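Long-range contact in transcription initiation factor TFIID subunit 5 (Encephalitozoon cuniculi, PDB 2J4B), which serves as a component of the TFIID and SAGA complexes, probably mediating regulation of RNA polymerase II transcription, here represented by its N-terminal domain: residues Q7-I19 with L109-I122. Residues are numbered along the deposited sequence; the frame is centred on the assembly and turned at random.
Sequences QMETSYVSLKTWI and LLINFLEERNLTYI
Trp18 and Phe113 both carry CG trans to the backbone N (chi1 176° for each), which sends their rings across the gap between helices 8-21 and 104-116. The two side chains run antiparallel, their rings stacked face to face, the Trp18 five-membered ring 3.8 Å from the Phe113 ring, centroid to centroid, with planes 13° apart. Each ring also takes the other residue's CB over its face as a CH-pi contact. Leu109 CB closes on the indole edge, 4.0 Å from Trp18 CH2. One turn back, Leu15 spreads its branches: CD1 meets Leu110 and the Phe113 ring, while CD2 lies 3.7 Å from Ile122 CD1. At the N-terminal end Met8 lays CG over the centre of the Tyr121 ring, 3.6 Å from its centroid; SD sits obliquely, 4.0 Å from the same centroid, a Met-aromatic contact. The Tyr121 hydroxyl is hydrogen-bonded to Asp44 of helix 34-47. Between the Met8-Tyr121 contact and the stacked pair, water links Ser11 OG to Tyr121 N, and a second water links Ser14 OG to Arg117 NH1. Helix 8-21 thus packs against two successive helices, 104-116 and 120-129, and their connecting turn, a helix-helix interface within the largely helical NTD2 domain of TAF5.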
# COMPACT_ATOMS: atom_id res chain seq x y z
N GLN A 7 0.85 10.57 9.67
CA GLN A 7 -0.04 9.40 9.95
C GLN A 7 -0.38 8.57 8.69
O GLN A 7 -0.58 9.11 7.61
CB GLN A 7 -1.34 9.86 10.62
CG GLN A 7 -1.11 10.61 11.93
CD GLN A 7 -2.37 10.72 12.77
OE1 GLN A 7 -3.06 9.72 13.01
NE2 GLN A 7 -2.66 11.94 13.24
N MET A 8 -0.49 7.26 8.89
CA MET A 8 -0.61 6.30 7.81
C MET A 8 -1.84 6.49 6.93
O MET A 8 -1.72 6.52 5.70
CB MET A 8 -0.62 4.88 8.38
CG MET A 8 0.71 4.47 9.00
SD MET A 8 0.76 2.72 9.43
CE MET A 8 0.02 2.71 11.06
N GLU A 9 -3.01 6.59 7.55
CA GLU A 9 -4.27 6.70 6.81
C GLU A 9 -4.39 8.01 6.02
O GLU A 9 -4.82 8.01 4.87
CB GLU A 9 -5.47 6.55 7.76
CG GLU A 9 -6.80 6.49 7.01
CD GLU A 9 -8.01 6.33 7.92
OE1 GLU A 9 -7.97 5.50 8.86
OE2 GLU A 9 -9.01 7.05 7.68
N THR A 10 -4.02 9.12 6.63
CA THR A 10 -4.03 10.41 5.95
C THR A 10 -3.15 10.37 4.70
O THR A 10 -3.53 10.91 3.66
CB THR A 10 -3.52 11.53 6.89
OG1 THR A 10 -4.33 11.57 8.07
CG2 THR A 10 -3.59 12.88 6.21
N SER A 11 -1.99 9.72 4.81
CA SER A 11 -1.01 9.68 3.73
C SER A 11 -1.49 8.81 2.59
O SER A 11 -1.24 9.11 1.41
CB SER A 11 0.34 9.17 4.25
OG SER A 11 0.85 9.99 5.29
N TYR A 12 -2.18 7.73 2.93
CA TYR A 12 -2.78 6.86 1.94
C TYR A 12 -3.80 7.61 1.10
O TYR A 12 -3.73 7.61 -0.13
CB TYR A 12 -3.44 5.67 2.64
CG TYR A 12 -4.14 4.72 1.70
CD1 TYR A 12 -3.47 3.66 1.13
CD2 TYR A 12 -5.48 4.89 1.39
CE1 TYR A 12 -4.10 2.79 0.27
CE2 TYR A 12 -6.12 4.03 0.53
CZ TYR A 12 -5.43 2.98 -0.02
OH TYR A 12 -6.07 2.11 -0.88
N VAL A 13 -4.76 8.25 1.77
CA VAL A 13 -5.76 9.09 1.10
C VAL A 13 -5.16 10.18 0.21
O VAL A 13 -5.57 10.35 -0.93
CB VAL A 13 -6.67 9.79 2.14
CG1 VAL A 13 -7.63 10.75 1.44
CG2 VAL A 13 -7.44 8.76 2.99
N SER A 14 -4.21 10.92 0.74
CA SER A 14 -3.59 12.04 0.02
C SER A 14 -2.84 11.55 -1.24
O SER A 14 -2.85 12.22 -2.28
CB SER A 14 -2.66 12.81 0.96
OG SER A 14 -1.51 13.29 0.29
N LEU A 15 -2.20 10.39 -1.13
CA LEU A 15 -1.65 9.70 -2.29
C LEU A 15 -2.75 9.25 -3.24
O LEU A 15 -2.71 9.51 -4.43
CB LEU A 15 -0.83 8.50 -1.86
CG LEU A 15 -0.29 7.61 -2.99
CD1 LEU A 15 0.58 8.40 -3.97
CD2 LEU A 15 0.45 6.43 -2.38
N LYS A 16 -3.75 8.56 -2.71
CA LYS A 16 -4.89 8.12 -3.51
C LYS A 16 -5.51 9.28 -4.31
O LYS A 16 -5.80 9.12 -5.49
CB LYS A 16 -5.95 7.50 -2.61
CG LYS A 16 -7.16 6.94 -3.34
CD LYS A 16 -8.17 6.35 -2.37
CE LYS A 16 -9.53 6.24 -3.00
NZ LYS A 16 -10.57 5.89 -2.00
N THR A 17 -5.69 10.43 -3.67
CA THR A 17 -6.33 11.57 -4.31
C THR A 17 -5.46 12.18 -5.41
O THR A 17 -5.97 12.71 -6.41
CB THR A 17 -6.66 12.65 -3.26
OG1 THR A 17 -7.43 12.07 -2.20
CG2 THR A 17 -7.42 13.80 -3.90
N TRP A 18 -4.14 12.11 -5.20
CA TRP A 18 -3.19 12.62 -6.18
C TRP A 18 -3.18 11.72 -7.41
O TRP A 18 -3.29 12.20 -8.53
CB TRP A 18 -1.80 12.70 -5.55
CG TRP A 18 -0.72 13.12 -6.49
CD1 TRP A 18 -0.40 14.39 -6.87
CD2 TRP A 18 0.22 12.25 -7.17
NE1 TRP A 18 0.66 14.37 -7.74
CE2 TRP A 18 1.06 13.08 -7.94
CE3 TRP A 18 0.42 10.87 -7.18
CZ2 TRP A 18 2.10 12.56 -8.73
CZ3 TRP A 18 1.44 10.35 -7.96
CH2 TRP A 18 2.27 11.20 -8.73
N ILE A 19 -3.08 10.41 -7.19
CA ILE A 19 -3.12 9.43 -8.28
C ILE A 19 -4.37 9.57 -9.15
O ILE A 19 -4.29 9.73 -10.36
CB ILE A 19 -3.11 8.00 -7.75
CG1 ILE A 19 -1.76 7.70 -7.10
CG2 ILE A 19 -3.46 7.02 -8.88
CD1 ILE A 19 -1.72 6.39 -6.37
N LEU A 109 7.35 11.24 -11.22
CA LEU A 109 6.24 11.98 -10.64
C LEU A 109 5.93 11.47 -9.23
O LEU A 109 5.73 12.28 -8.31
CB LEU A 109 5.00 11.91 -11.55
CG LEU A 109 5.15 12.78 -12.81
CD1 LEU A 109 4.14 12.39 -13.88
CD2 LEU A 109 5.06 14.28 -12.48
N LEU A 110 5.91 10.15 -9.06
CA LEU A 110 5.52 9.52 -7.78
C LEU A 110 6.46 9.87 -6.64
O LEU A 110 6.00 10.11 -5.53
CB LEU A 110 5.46 7.99 -7.92
CG LEU A 110 5.26 7.17 -6.62
CD1 LEU A 110 3.84 7.40 -6.01
CD2 LEU A 110 5.51 5.72 -6.87
N ILE A 111 7.76 9.89 -6.90
CA ILE A 111 8.74 10.13 -5.83
C ILE A 111 8.85 11.61 -5.51
O ILE A 111 9.02 12.00 -4.36
CB ILE A 111 10.16 9.58 -6.16
CG1 ILE A 111 10.10 8.11 -6.61
CG2 ILE A 111 11.06 9.68 -4.94
CD1 ILE A 111 9.73 7.17 -5.53
N ASN A 112 8.75 12.44 -6.55
CA ASN A 112 8.64 13.88 -6.39
C ASN A 112 7.47 14.20 -5.47
O ASN A 112 7.59 14.98 -4.54
CB ASN A 112 8.44 14.57 -7.75
CG ASN A 112 9.68 14.52 -8.65
OD1 ASN A 112 10.78 14.21 -8.20
ND2 ASN A 112 9.50 14.82 -9.92
N PHE A 113 6.33 13.58 -5.73
CA PHE A 113 5.14 13.83 -4.90
C PHE A 113 5.35 13.43 -3.43
O PHE A 113 5.02 14.18 -2.52
CB PHE A 113 3.92 13.09 -5.46
CG PHE A 113 2.72 13.23 -4.61
CD1 PHE A 113 2.05 14.43 -4.55
CD2 PHE A 113 2.29 12.19 -3.83
CE1 PHE A 113 0.96 14.58 -3.75
CE2 PHE A 113 1.19 12.34 -3.01
CZ PHE A 113 0.53 13.52 -2.98
N LEU A 114 5.89 12.23 -3.20
CA LEU A 114 6.14 11.76 -1.83
C LEU A 114 7.21 12.59 -1.10
O LEU A 114 7.07 12.88 0.09
CB LEU A 114 6.54 10.29 -1.83
CG LEU A 114 5.55 9.32 -2.48
CD1 LEU A 114 6.25 7.98 -2.75
CD2 LEU A 114 4.31 9.14 -1.60
N GLU A 115 8.27 12.97 -1.80
CA GLU A 115 9.32 13.83 -1.22
C GLU A 115 8.89 15.27 -0.99
O GLU A 115 9.31 15.92 -0.03
CB GLU A 115 10.56 13.84 -2.11
CG GLU A 115 11.40 12.58 -2.00
CD GLU A 115 12.64 12.60 -2.88
OE1 GLU A 115 12.63 13.22 -3.97
OE2 GLU A 115 13.63 11.97 -2.46
N GLU A 116 8.06 15.80 -1.88
CA GLU A 116 7.61 17.18 -1.75
C GLU A 116 6.61 17.34 -0.61
O GLU A 116 6.45 18.42 -0.06
CB GLU A 116 7.00 17.68 -3.07
CG GLU A 116 6.54 19.14 -3.02
CD GLU A 116 6.38 19.73 -4.42
OE1 GLU A 116 6.17 18.95 -5.38
OE2 GLU A 116 6.47 20.97 -4.56
N ARG A 117 5.94 16.24 -0.27
CA ARG A 117 4.94 16.26 0.78
C ARG A 117 5.42 15.53 2.02
O ARG A 117 4.64 15.23 2.90
CB ARG A 117 3.65 15.60 0.28
CG ARG A 117 2.97 16.35 -0.87
CD ARG A 117 1.46 16.30 -0.67
NE ARG A 117 0.69 17.07 -1.64
CZ ARG A 117 -0.62 17.29 -1.51
NH1 ARG A 117 -1.27 16.81 -0.45
NH2 ARG A 117 -1.28 17.99 -2.43
N ASN A 118 6.71 15.23 2.07
CA ASN A 118 7.27 14.51 3.20
C ASN A 118 6.35 13.36 3.66
O ASN A 118 5.96 13.29 4.84
CB ASN A 118 7.53 15.47 4.37
CG ASN A 118 8.50 16.60 4.00
OD1 ASN A 118 8.26 17.37 3.06
ND2 ASN A 118 9.57 16.72 4.75
N LEU A 119 5.99 12.48 2.74
CA LEU A 119 5.19 11.30 3.07
C LEU A 119 6.17 10.20 3.49
O LEU A 119 6.30 9.17 2.84
CB LEU A 119 4.31 10.87 1.89
CG LEU A 119 3.20 11.83 1.47
CD1 LEU A 119 2.31 11.15 0.47
CD2 LEU A 119 2.37 12.33 2.67
N THR A 120 6.83 10.47 4.61
CA THR A 120 7.97 9.72 5.09
C THR A 120 7.65 8.23 5.33
O THR A 120 8.50 7.34 5.18
CB THR A 120 8.48 10.38 6.39
OG1 THR A 120 9.73 9.82 6.79
CG2 THR A 120 7.47 10.18 7.48
N TYR A 121 6.40 7.95 5.68
CA TYR A 121 5.99 6.57 5.94
C TYR A 121 5.85 5.78 4.63
O TYR A 121 6.20 4.60 4.59
CB TYR A 121 4.68 6.54 6.72
CG TYR A 121 4.09 5.16 6.79
CD1 TYR A 121 4.47 4.28 7.80
CD2 TYR A 121 3.20 4.71 5.82
CE1 TYR A 121 3.95 3.02 7.87
CE2 TYR A 121 2.68 3.43 5.87
CZ TYR A 121 3.07 2.59 6.90
OH TYR A 121 2.57 1.32 6.98
N ILE A 122 5.34 6.42 3.58
CA ILE A 122 5.11 5.73 2.31
C ILE A 122 6.44 5.41 1.64
O ILE A 122 6.58 4.36 1.02
CB ILE A 122 4.24 6.54 1.33
CG1 ILE A 122 2.83 6.74 1.89
CG2 ILE A 122 4.16 5.82 -0.03
CD1 ILE A 122 1.86 7.46 0.93
O HOH W 1 3.53 9.34 4.95
O HOH W 2 0.20 15.23 1.91